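Local atomic coordinates of TgTwinScan_2721 - E2 domain (PDB entry 2F4Z), a protein that probably carries activated ubiquitin or a ubiquitin-like modifier as a thioester and passes it on toward target proteins, as ubiquitin-conjugating (E2) enzymes do. Residues 177-180 / 181-185; 83-87 / 88-92. One frame throughout, in Å; residues are numbered along the deposited sequence.

From the N terminus, interaction 2 comes first: residues 83-92 form the connection between the antiparallel strands 77-82 and 93-99, and the contact folds this loop back on itself just beyond the strand ends. Interaction 1 follows much later, as consecutive turns within helix 176-190, and closes no loop. The two are in series and neither nest nor cross, yet they touch in space, with centres about 12 Å apart. Pro-88 CB packs 3.4 Å from Ala-183 CB, and Phe-179 CZ lies 3.6 Å from Tyr-89 OH. The sheet's second hairpin is thereby joined to the C-terminal helix of the E2 fold.

Interaction 1 (177-180 / 181-185); sequences PLFV and QTAKL
Gln-181 opens the second turn by donating its backbone N to Pro-177 O at 3.1 Å, the first of four i to i+4 backbone bonds between 177-180 and 181-185. Its exposed side chain projects outward and leans back toward the preceding turn, where OE1 comes within 4.1 Å of Leu-178 CD1 as the two chains pass at a slant. Thr-182 grips Leu-178 O twice. Its N gives a nearly straight bond of 2.8 Å with an N-H...O angle of 174°, and its OG1 adds a second at 2.9 Å from above the carbonyl plane, the familiar way a helical threonine satisfies its hydroxyl. The hydroxyl can fold back because chi1 of -56° sets OG1 beside the residue's own N; this leaves OG1 also against Leu-178 CD1, at 3.7 Å. Ala-183 N bonds to Phe-179 O and, weakly, to Val-180 O, a bifurcated pattern that goes with a bent main bond of 138°. Its methyl meets the Phe-179 ring obliquely, CB lying 4.4 Å from CZ. Lys-184 N returns to the regular pattern with a straight bond to Val-180 O, while the extended chain beyond its CB leads away from the preceding turn. This stretch is amphipathic: Phe-179 and Ala-183 are buried, whereas Gln-181 and Lys-184 lie on the exposed side. Around it, Leu-178 and Thr-182 rest on Met-171 of helix 166-174, and Phe-179 packs against Val-168 and Met-172 of that same helix. The Phe-179 ring also meets the Trp-118 ring and touches Pro-120, both residues following strand 110-113.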
loop_
_atom_site.group_PDB
_atom_site.type_symbol
_atom_site.label_atom_id
_atom_site.label_comp_id
_atom_site.label_asym_id
_atom_site.label_seq_id
_atom_site.Cartn_x
_atom_site.Cartn_y
_atom_site.Cartn_z
ATOM N N PRO A 177 -21.832 19.604 18.131
ATOM C CA PRO A 177 -21.204 19.431 19.459
ATOM C C PRO A 177 -21.806 18.273 20.309
ATOM O O PRO A 177 -21.108 17.729 21.134
ATOM C CB PRO A 177 -21.432 20.795 20.146
ATOM C CG PRO A 177 -21.710 21.773 19.012
ATOM C CD PRO A 177 -22.413 20.957 17.963
ATOM N N LEU A 178 -23.075 17.924 20.078
ATOM C CA LEU A 178 -23.698 16.768 20.694
ATOM C C LEU A 178 -23.115 15.455 20.092
ATOM O O LEU A 178 -22.901 14.492 20.832
ATOM C CB LEU A 178 -25.234 16.795 20.612
ATOM C CG LEU A 178 -25.992 15.555 21.134
ATOM C CD1 LEU A 178 -25.632 15.215 22.589
ATOM C CD2 LEU A 178 -27.437 15.702 21.002
ATOM N N PHE A 179 -22.865 15.440 18.774
ATOM C CA PHE A 179 -22.299 14.287 18.108
ATOM C C PHE A 179 -20.977 13.966 18.781
ATOM O O PHE A 179 -20.715 12.815 19.086
ATOM C CB PHE A 179 -22.099 14.481 16.572
ATOM C CG PHE A 179 -21.082 13.530 16.009
ATOM C CD1 PHE A 179 -21.455 12.233 15.664
ATOM C CD2 PHE A 179 -19.762 13.891 15.924
ATOM C CE1 PHE A 179 -20.513 11.314 15.225
ATOM C CE2 PHE A 179 -18.800 12.987 15.488
ATOM C CZ PHE A 179 -19.179 11.702 15.142
ATOM N N VAL A 180 -20.161 14.996 19.020
ATOM C CA VAL A 180 -18.830 14.831 19.560
ATOM C C VAL A 180 -18.909 14.338 21.027
ATOM O O VAL A 180 -18.132 13.449 21.452
ATOM C CB VAL A 180 -18.089 16.141 19.466
ATOM C CG1 VAL A 180 -16.760 16.098 20.154
ATOM C CG2 VAL A 180 -17.870 16.525 17.974
ATOM N N GLN A 181 -19.847 14.936 21.791
ATOM C CA GLN A 181 -20.143 14.528 23.149
ATOM C C GLN A 181 -20.591 13.057 23.256
ATOM O O GLN A 181 -20.151 12.334 24.146
ATOM C CB GLN A 181 -21.239 15.468 23.704
ATOM C CG GLN A 181 -21.165 15.825 25.208
ATOM C CD GLN A 181 -22.445 16.560 25.672
ATOM O OE1 GLN A 181 -23.009 17.408 24.921
ATOM N NE2 GLN A 181 -22.932 16.210 26.872
ATOM N N THR A 182 -21.514 12.652 22.395
ATOM C CA THR A 182 -21.914 11.286 22.276
ATOM C C THR A 182 -20.710 10.352 21.939
ATOM O O THR A 182 -20.588 9.290 22.529
ATOM C CB THR A 182 -22.996 11.139 21.261
ATOM O OG1 THR A 182 -24.097 12.002 21.620
ATOM C CG2 THR A 182 -23.514 9.645 21.202
ATOM N N ALA A 183 -19.816 10.796 21.036
ATOM C CA ALA A 183 -18.772 9.931 20.508
ATOM C C ALA A 183 -17.778 9.731 21.627
ATOM O O ALA A 183 -17.343 8.597 21.865
ATOM C CB ALA A 183 -18.119 10.534 19.249
ATOM N N LYS A 184 -17.438 10.814 22.321
ATOM C CA LYS A 184 -16.581 10.736 23.484
ATOM C C LYS A 184 -17.142 9.911 24.655
ATOM O O LYS A 184 -16.406 9.139 25.284
ATOM C CB LYS A 184 -16.127 12.128 23.929
ATOM C CG LYS A 184 -15.532 12.107 25.300
ATOM C CD LYS A 184 -14.796 13.386 25.657
ATOM C CE LYS A 184 -14.235 13.271 27.079
ATOM N NZ LYS A 184 -14.116 14.619 27.736
ATOM N N LEU A 185 -18.432 10.026 24.932
ATOM C CA LEU A 185 -19.045 9.207 25.977
ATOM C C LEU A 185 -19.079 7.727 25.570
ATOM O O LEU A 185 -18.834 6.851 26.410
ATOM C CB LEU A 185 -20.466 9.669 26.305
ATOM C CG LEU A 185 -21.249 8.906 27.397
ATOM C CD1 LEU A 185 -20.548 9.092 28.755
ATOM C CD2 LEU A 185 -22.672 9.423 27.425
#

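Interaction 2 (83-87 / 88-92); sequences GPLGT and PYEGG
Thr-87 and Tyr-89 meet on the tightly packed side of this loop, a compact connection between antiparallel strands of the E2 sheet. Three beta turns overlap: type II at 84-87, type I at 87-90 and type II at 89-92; positive phi at Gly-86 and Gly-91, third in each type II turn, favours glycine. Thr-87 OG1 donates to Pro-84 O at 2.6 Å across the first turn and accepts from Tyr-89 N at 3.1 Å. Chi1 of 62° sets the hydroxyl between its own N and carbonyl carbon, where it serves both. Glu-90 N donates to Thr-87 O. Gly-83 is pressed against Tyr-89: its CA-H points at Tyr-89 O, 3.2 Å from CA, leaving no room for a side chain. The outer side, with exposed Leu-85, Gly-86 and Glu-90, is looser. Glu-90 stretches out fully so that OE1, on its anti side, takes the N-H of Gly-86 at 2.7 Å; Leu-85 CD2 lies 3.9 Å from Glu-90 CD. A water links Gly-83 O to Gly-91 N, and Gly-83 N bonds to Gly-92 O. Pro-84 packs on helix 144-156, Pro-88 and Tyr-89 on helix 176-190, and Tyr-89 OH bonds to Trp-118 O beyond strand 110-113.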
loop_
_atom_site.group_PDB
_atom_site.type_symbol
_atom_site.label_atom_id
_atom_site.label_comp_id
_atom_site.label_asym_id
_atom_site.label_seq_id
_atom_site.Cartn_x
_atom_site.Cartn_y
_atom_site.Cartn_z
ATOM N N GLY A 83 -8.035 4.859 19.175
ATOM C CA GLY A 83 -8.680 6.105 18.765
ATOM C C GLY A 83 -7.580 7.122 18.530
ATOM O O GLY A 83 -6.677 7.232 19.356
ATOM N N PRO A 84 -7.616 7.844 17.390
ATOM C CA PRO A 84 -6.614 8.854 17.093
ATOM C C PRO A 84 -6.672 10.011 18.107
ATOM O O PRO A 84 -7.735 10.261 18.723
ATOM C CB PRO A 84 -7.020 9.341 15.692
ATOM C CG PRO A 84 -7.835 8.240 15.136
ATOM C CD PRO A 84 -8.581 7.704 16.283
ATOM N N LEU A 85 -5.534 10.682 18.309
ATOM C CA LEU A 85 -5.432 11.759 19.313
ATOM C C LEU A 85 -6.156 12.959 18.735
ATOM O O LEU A 85 -6.138 13.140 17.512
ATOM C CB LEU A 85 -3.966 12.096 19.628
ATOM C CG LEU A 85 -2.976 11.063 20.210
ATOM C CD1 LEU A 85 -1.478 11.509 20.006
ATOM C CD2 LEU A 85 -3.238 10.723 21.683
ATOM N N GLY A 86 -6.852 13.733 19.580
ATOM C CA GLY A 86 -7.609 14.925 19.100
ATOM C C GLY A 86 -8.908 14.597 18.404
ATOM O O GLY A 86 -9.410 15.379 17.585
ATOM N N THR A 87 -9.481 13.442 18.724
ATOM C CA THR A 87 -10.800 13.076 18.179
ATOM C C THR A 87 -11.643 12.694 19.396
ATOM O O THR A 87 -11.091 12.476 20.455
ATOM C CB THR A 87 -10.689 11.841 17.224
ATOM O OG1 THR A 87 -10.211 10.734 17.981
ATOM C CG2 THR A 87 -9.662 12.109 16.119
ATOM N N PRO A 88 -12.976 12.605 19.252
ATOM C CA PRO A 88 -13.702 12.046 20.368
ATOM C C PRO A 88 -13.284 10.599 20.736
ATOM O O PRO A 88 -13.609 10.138 21.848
ATOM C CB PRO A 88 -15.148 12.076 19.916
ATOM C CG PRO A 88 -15.151 12.613 18.559
ATOM C CD PRO A 88 -13.850 13.018 18.143
ATOM N N TYR A 89 -12.520 9.939 19.857
ATOM C CA TYR A 89 -12.159 8.524 20.040
ATOM C C TYR A 89 -10.874 8.365 20.816
ATOM O O TYR A 89 -10.484 7.261 21.141
ATOM C CB TYR A 89 -12.091 7.806 18.666
ATOM C CG TYR A 89 -13.319 8.137 17.897
ATOM C CD1 TYR A 89 -14.559 7.660 18.313
ATOM C CD2 TYR A 89 -13.268 8.998 16.797
ATOM C CE1 TYR A 89 -15.704 8.014 17.626
ATOM C CE2 TYR A 89 -14.411 9.376 16.121
ATOM C CZ TYR A 89 -15.612 8.865 16.520
ATOM O OH TYR A 89 -16.767 9.179 15.821
ATOM N N GLU A 90 -10.208 9.487 21.102
ATOM C CA GLU A 90 -8.919 9.459 21.777
ATOM C C GLU A 90 -8.973 8.677 23.077
ATOM O O GLU A 90 -9.921 8.823 23.844
ATOM C CB GLU A 90 -8.437 10.868 22.056
ATOM C CG GLU A 90 -7.105 10.862 22.779
ATOM C CD GLU A 90 -6.572 12.242 23.071
ATOM O OE1 GLU A 90 -6.696 13.160 22.196
ATOM O OE2 GLU A 90 -5.988 12.375 24.180
ATOM N N GLY A 91 -7.963 7.836 23.320
ATOM C CA GLY A 91 -7.960 6.970 24.480
ATOM C C GLY A 91 -8.790 5.701 24.350
ATOM O O GLY A 91 -8.730 4.834 25.215
ATOM N N GLY A 92 -9.564 5.560 23.286
ATOM C CA GLY A 92 -10.394 4.353 23.097
ATOM C C GLY A 92 -9.544 3.249 22.470
ATOM O O GLY A 92 -8.558 3.537 21.766
HETATM O O HOH W 1 -5.815 6.596 21.804
#